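PDB 1JI0: ABC transporter from Thermotoga maritima, which binds ATP and probably hydrolyses it to drive the transport of branched-chain amino acids across the membrane. Local coordinates for residues G44-T47 against T48-I52; L227-E230 against M231-K234; V178-V181 against I182-N186. All coordinates share one frame; numbering follows the deposited sequence.

The three contacts are local, each within one helix or at its start. Along the chain they come in the order contact 1, contact 3, contact 2. None touches another: their centres lie about 22 to 24 Å apart. Contact 1 is on helix 45-52, which follows strand 34-38 of the mixed sheet and opens on the bound ATP. Contact 3 is on helix 172-187, which links strands 160-164 and 192-196 of the same sheet; contacts 1 and 3 lie on opposite sides of the chain's centre. Contact 2 starts helix 230-236 near the C-terminus, at the surface. Contact 1 holds part of the ATP site; contacts 2 and 3 are structural packing away from it.

Contact 1: residues G44-T47 against T48-I52; sequences GKTT and TLSAI. With ATP (adenosine-5'-triphosphate), chain B.
Thr48 N and Thr48 OG1 both donate to Gly44 O, from opposite faces of the carbonyl plane. Buried Lys45 reaches the triphosphate with a chain bent at its last two torsions, and its NZ donates to ATP O1B at 2.8 Å. Gly39 O also accepts from NZ. With an alanine at Lys45, ATP O1B is likely to lose its cationic partner and the beta phosphate part of its hold. Thr46 N donates to ATP O2B in a very short bond of 2.4 Å. Thr46 OG1 is hydrogen-bonded to Asp164; its approach to the gamma phosphate is too close in the model to be interpreted. Thr47 OG1 donates to ATP O2A, an alpha-phosphate oxygen whose position is less certain. Behind this shell, Thr46 O takes two bonds, from Ser50 N at 2.8 Å and from Ser50 OG, which sits above the carbonyl plane. In Ser50, OG stands beside the backbone N (chi1 -71°), and this turns the hydroxyl back to Thr46. Further out, Leu49 packs on Met162 and Val195 of the mixed sheet. Gly44 is the N-cap of helix 45-52. This is the end of the Walker A P-loop and the start of its helix, as in ABC ATPases.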
# COMPACT_ATOMS: atom_id res chain seq x y z
N GLY A 44 12.24 -7.92 3.03
CA GLY A 44 11.10 -8.46 3.75
C GLY A 44 9.88 -7.56 3.68
O GLY A 44 8.95 -7.71 4.47
N LYS A 45 9.87 -6.65 2.72
CA LYS A 45 8.76 -5.71 2.56
C LYS A 45 7.41 -6.35 2.25
O LYS A 45 6.41 -6.04 2.91
CB LYS A 45 9.11 -4.68 1.47
CG LYS A 45 10.35 -3.85 1.77
CD LYS A 45 10.61 -2.81 0.69
CE LYS A 45 10.82 -3.44 -0.68
NZ LYS A 45 12.00 -4.35 -0.71
N THR A 46 7.36 -7.21 1.24
CA THR A 46 6.12 -7.89 0.85
C THR A 46 5.67 -8.83 1.95
O THR A 46 4.48 -8.99 2.20
CB THR A 46 6.31 -8.71 -0.45
OG1 THR A 46 6.50 -7.81 -1.55
CG2 THR A 46 5.07 -9.57 -0.73
N THR A 47 6.63 -9.47 2.61
CA THR A 47 6.32 -10.39 3.69
C THR A 47 5.61 -9.62 4.80
O THR A 47 4.63 -10.09 5.36
CB THR A 47 7.60 -11.05 4.24
OG1 THR A 47 8.22 -11.81 3.20
CG2 THR A 47 7.27 -11.99 5.40
N THR A 48 6.09 -8.41 5.10
CA THR A 48 5.46 -7.60 6.13
C THR A 48 4.00 -7.34 5.80
O THR A 48 3.13 -7.53 6.65
CB THR A 48 6.20 -6.26 6.32
OG1 THR A 48 7.53 -6.51 6.76
CG2 THR A 48 5.49 -5.39 7.36
N LEU A 49 3.73 -6.92 4.57
CA LEU A 49 2.36 -6.65 4.15
C LEU A 49 1.52 -7.92 4.14
O LEU A 49 0.32 -7.89 4.46
CB LEU A 49 2.32 -6.03 2.75
CG LEU A 49 2.98 -4.68 2.48
CD1 LEU A 49 2.68 -4.25 1.06
CD2 LEU A 49 2.47 -3.63 3.45
N SER A 50 2.14 -9.03 3.74
CA SER A 50 1.44 -10.31 3.69
C SER A 50 1.04 -10.73 5.10
O SER A 50 -0.08 -11.20 5.31
CB SER A 50 2.32 -11.39 3.06
OG SER A 50 2.48 -11.15 1.67
N ALA A 51 1.95 -10.57 6.05
CA ALA A 51 1.67 -10.93 7.43
C ALA A 51 0.48 -10.10 7.91
O ALA A 51 -0.50 -10.64 8.44
CB ALA A 51 2.88 -10.67 8.30
N ILE A 52 0.55 -8.79 7.70
CA ILE A 52 -0.53 -7.90 8.11
C ILE A 52 -1.86 -8.34 7.52
O ILE A 52 -2.89 -8.31 8.20
CB ILE A 52 -0.24 -6.43 7.68
CG1 ILE A 52 0.95 -5.88 8.48
CG2 ILE A 52 -1.47 -5.57 7.91
CD1 ILE A 52 1.50 -4.56 7.94
PG ATP B . 9.05 -7.61 -3.07
O1G ATP B . 9.55 -7.39 -4.44
O2G ATP B . 8.39 -6.45 -2.45
O3G ATP B . 8.35 -8.94 -2.91
PB ATP B . 10.59 -7.77 -0.57
O1B ATP B . 11.90 -7.13 -0.22
O2B ATP B . 9.39 -7.25 0.05
O3B ATP B . 10.40 -7.71 -2.19
PA ATP B . 10.04 -10.48 0.42
O1A ATP B . 8.76 -10.77 -0.24
O2A ATP B . 10.04 -10.29 1.89
O3A ATP B . 10.78 -9.28 -0.35
O5' ATP B . 11.04 -11.62 0.04
C5' ATP B . 12.39 -11.61 0.50
C4' ATP B . 12.63 -12.61 1.57
O4' ATP B . 12.46 -13.93 0.97
C3' ATP B . 14.05 -12.59 2.08
O3' ATP B . 14.05 -12.59 3.52
C2' ATP B . 14.66 -13.82 1.48
O2' ATP B . 15.71 -14.39 2.26
C1' ATP B . 13.47 -14.79 1.49
N9 ATP B . 13.58 -16.02 0.61
C8 ATP B . 12.58 -16.62 -0.13
N7 ATP B . 12.95 -17.69 -0.79
C5 ATP B . 14.29 -17.81 -0.47
C6 ATP B . 15.29 -18.75 -0.85
N6 ATP B . 15.00 -19.76 -1.66
N1 ATP B . 16.55 -18.61 -0.36
C2 ATP B . 16.83 -17.59 0.46
N3 ATP B . 15.99 -16.63 0.90
C4 ATP B . 14.70 -16.80 0.39

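Contact 2: residues L227-E230 against M231-K234; sequences LDNE and MVRK
Asn229 OD1 is gripped by two backbone amides at the start of helix 230-236. Val232 N donates to Asn229 OD1 at 3.1 Å, in the carbonyl plane and on a lone pair. Met231 N also reaches Asn229 OD1, at 2.9 Å, but the N-H is poorly aimed and the bond is weak. CG of Asn229 lies anti to its backbone N (chi1 178°), and this swings the amide over the first turn. Asn229 is thus the N-cap. Its backbone works too: Arg233 N donates to Asn229 O at 3.0 Å in an almost straight bond (177°). Beside the cap, Val232 CG2 packs on Asn229 CB at 3.9 Å. Met231, a selenomethionine, packs on Val218 and Leu219 of strand 216-222.

Arg233 folds back over the turn that leads into the helix. Its NH1 donates to Leu227 O at 2.8 Å, and that oxygen lies at the edge of the guanidinium, near its plane. The bend at chi3 brings the group there, while CG and CD of Arg233 lie against the same carbonyl. Asp228 runs alongside Arg233, and the carboxylate and guanidinium planes are only 22° apart. Asp228 OD1 is 3.7 Å from Arg233 NH1, a long salt bridge well out of the guanidinium plane, with no N-H aimed at it. The Glu230 carboxylate lies against the aliphatic part of Lys234, with Glu230 OE2 3.4 Å from Lys234 CD; the charged ends are not in contact.

On the inner side, Val232 and Leu227 both pack on Leu203 of helix 199-205. The chemistry therefore divides in two. Directed bonds from Asn229 and Arg233 fix the turn between helices 223-227 and 230-236, while the Asp228 carboxylate probably adds a weaker, undirected attraction.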
# COMPACT_ATOMS: atom_id res chain seq x y z
N LEU A 227 15.43 11.69 4.31
CA LEU A 227 16.01 12.14 3.05
C LEU A 227 17.32 12.89 3.28
O LEU A 227 18.18 12.96 2.39
CB LEU A 227 15.02 13.04 2.31
CG LEU A 227 13.87 12.32 1.61
CD1 LEU A 227 12.84 13.34 1.15
CD2 LEU A 227 14.40 11.53 0.45
N ASP A 228 17.48 13.46 4.47
CA ASP A 228 18.69 14.20 4.80
C ASP A 228 19.68 13.36 5.59
O ASP A 228 20.76 13.84 5.94
CB ASP A 228 18.36 15.46 5.59
CG ASP A 228 17.91 16.59 4.70
OD1 ASP A 228 18.54 16.79 3.64
OD2 ASP A 228 16.95 17.30 5.06
N ASN A 229 19.32 12.12 5.88
CA ASN A 229 20.21 11.24 6.61
C ASN A 229 21.27 10.72 5.65
O ASN A 229 20.95 10.19 4.59
CB ASN A 229 19.43 10.08 7.23
CG ASN A 229 20.34 9.10 7.96
OD1 ASN A 229 20.83 8.14 7.38
ND2 ASN A 229 20.56 9.37 9.24
N GLU A 230 22.53 10.87 6.04
CA GLU A 230 23.65 10.46 5.20
C GLU A 230 23.64 8.99 4.82
O GLU A 230 24.00 8.64 3.69
CB GLU A 230 24.98 10.82 5.88
CG GLU A 230 26.17 10.84 4.93
CD GLU A 230 26.00 11.83 3.78
OE1 GLU A 230 25.67 13.01 4.05
OE2 GLU A 230 26.20 11.43 2.61
N MSE A 231 23.21 8.13 5.74
CA MSE A 231 23.16 6.69 5.47
C MSE A 231 22.11 6.37 4.42
O MSE A 231 22.35 5.56 3.52
CB MSE A 231 22.84 5.91 6.76
CG MSE A 231 22.79 4.39 6.59
SE MSE A 231 21.11 3.65 5.90
CE MSE A 231 20.20 3.30 7.57
N VAL A 232 20.94 6.99 4.54
CA VAL A 232 19.88 6.77 3.57
C VAL A 232 20.34 7.25 2.20
O VAL A 232 20.26 6.52 1.21
CB VAL A 232 18.58 7.51 3.97
CG1 VAL A 232 17.53 7.34 2.87
CG2 VAL A 232 18.04 6.96 5.30
N ARG A 233 20.83 8.49 2.14
CA ARG A 233 21.29 9.08 0.89
C ARG A 233 22.31 8.22 0.15
O ARG A 233 22.17 7.95 -1.04
CB ARG A 233 21.87 10.48 1.16
CG ARG A 233 20.82 11.43 1.72
CD ARG A 233 21.40 12.73 2.20
NE ARG A 233 21.85 13.58 1.10
CZ ARG A 233 21.09 14.49 0.50
NH1 ARG A 233 19.84 14.67 0.88
NH2 ARG A 233 21.60 15.22 -0.48
N LYS A 234 23.34 7.76 0.86
CA LYS A 234 24.38 6.95 0.25
C LYS A 234 23.93 5.52 -0.07
O LYS A 234 24.23 4.99 -1.14
CB LYS A 234 25.61 6.91 1.15
CG LYS A 234 26.34 8.25 1.24
CD LYS A 234 27.36 8.29 2.39
CE LYS A 234 28.33 7.12 2.34
NZ LYS A 234 29.07 7.03 1.06

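Contact 3: residues V178-V181 against I182-N186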
# COMPACT_ATOMS: atom_id res chain seq x y z
N VAL A 178 2.08 8.14 -10.34
CA VAL A 178 1.68 7.20 -9.30
C VAL A 178 1.79 7.88 -7.93
O VAL A 178 0.84 7.87 -7.14
CB VAL A 178 2.60 5.95 -9.30
CG1 VAL A 178 2.44 5.16 -8.01
CG2 VAL A 178 2.28 5.08 -10.50
N PHE A 179 2.95 8.47 -7.66
CA PHE A 179 3.18 9.13 -6.38
C PHE A 179 2.31 10.35 -6.15
O PHE A 179 1.94 10.65 -5.02
CB PHE A 179 4.66 9.48 -6.22
CG PHE A 179 5.52 8.30 -5.89
CD1 PHE A 179 5.23 7.52 -4.77
CD2 PHE A 179 6.59 7.95 -6.70
CE1 PHE A 179 6.00 6.40 -4.46
CE2 PHE A 179 7.36 6.83 -6.41
CZ PHE A 179 7.07 6.05 -5.29
N GLU A 180 1.98 11.06 -7.23
CA GLU A 180 1.13 12.23 -7.10
C GLU A 180 -0.30 11.78 -6.75
O GLU A 180 -0.97 12.40 -5.93
CB GLU A 180 1.15 13.01 -8.42
CG GLU A 180 -0.05 13.89 -8.66
CD GLU A 180 0.10 14.71 -9.94
OE1 GLU A 180 0.53 14.14 -10.97
OE2 GLU A 180 -0.23 15.92 -9.90
N VAL A 181 -0.75 10.68 -7.34
CA VAL A 181 -2.09 10.17 -7.05
C VAL A 181 -2.15 9.66 -5.61
O VAL A 181 -3.16 9.84 -4.91
CB VAL A 181 -2.48 9.05 -8.06
CG1 VAL A 181 -2.61 7.70 -7.37
CG2 VAL A 181 -3.80 9.42 -8.74
N ILE A 182 -1.07 9.05 -5.15
CA ILE A 182 -1.01 8.56 -3.77
C ILE A 182 -1.20 9.75 -2.83
O ILE A 182 -1.87 9.65 -1.80
CB ILE A 182 0.35 7.85 -3.53
CG1 ILE A 182 0.33 6.48 -4.22
CG2 ILE A 182 0.63 7.71 -2.03
CD1 ILE A 182 1.66 5.74 -4.25
N GLN A 183 -0.63 10.89 -3.20
CA GLN A 183 -0.74 12.10 -2.39
C GLN A 183 -2.18 12.64 -2.39
O GLN A 183 -2.72 13.03 -1.35
CB GLN A 183 0.22 13.16 -2.92
CG GLN A 183 0.47 14.31 -1.99
CD GLN A 183 1.64 15.15 -2.42
OE1 GLN A 183 1.60 15.79 -3.47
NE2 GLN A 183 2.71 15.13 -1.63
N LYS A 184 -2.80 12.64 -3.56
CA LYS A 184 -4.18 13.10 -3.70
C LYS A 184 -5.13 12.21 -2.90
O LYS A 184 -6.10 12.70 -2.31
CB LYS A 184 -4.60 13.06 -5.17
CG LYS A 184 -3.76 13.95 -6.07
CD LYS A 184 -4.24 13.86 -7.51
CE LYS A 184 -3.45 14.79 -8.42
NZ LYS A 184 -4.00 14.78 -9.81
N ILE A 185 -4.86 10.91 -2.88
CA ILE A 185 -5.69 9.97 -2.14
C ILE A 185 -5.59 10.29 -0.65
O ILE A 185 -6.60 10.37 0.05
CB ILE A 185 -5.24 8.51 -2.39
CG1 ILE A 185 -5.54 8.13 -3.84
CG2 ILE A 185 -5.94 7.56 -1.41
CD1 ILE A 185 -4.96 6.81 -4.25
N ASN A 186 -4.36 10.49 -0.18
CA ASN A 186 -4.13 10.80 1.23
C ASN A 186 -4.73 12.13 1.63
O ASN A 186 -5.17 12.30 2.76
CB ASN A 186 -2.64 10.82 1.54
CG ASN A 186 -2.37 11.15 3.00
OD1 ASN A 186 -2.71 10.38 3.90
ND2 ASN A 186 -1.77 12.31 3.25
O HOH W 1 -2.33 15.95 -11.97
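Ile182 is the apolar centre of this stretch of helix 172-187. Its CD1 lies 3.9 Å from Val178 CG1 and 4.0 Å from Phe179 CD1. All three side chains point the same way, with the methyl meeting the Phe179 ring obliquely. CG1 of Ile182 stands beside the backbone N (chi1 -75°), which carries the methyl back toward the previous turn. Further round the helix, Ile185 CD1 touches Val181 CG1 at 4.0 Å, where the two side chains cross.

Backbone bonds of the helix run beneath these contacts, as from Ile185 N to Val181 O at 2.9 Å. At the outer edge, Glu180 and Lys184 pair one turn apart. Both chains are extended, and Glu180 CG packs on Lys184 CE at 3.5 Å. Their charged ends form a long salt bridge, 3.9 Å from Glu180 OE2 to Lys184 NZ. A water bridges them, donating to Glu180 OE2 and accepting from Lys184 NZ.

Ile182 and Phe179 rest on Leu194 of strand 192-196, while Val181 meets Leu125 of helix 114-125. This amphipathic helix is the crossover of a beta-alpha-beta unit, linking strands 160-164 and 192-196 along the chain, as in P-loop NTPase folds.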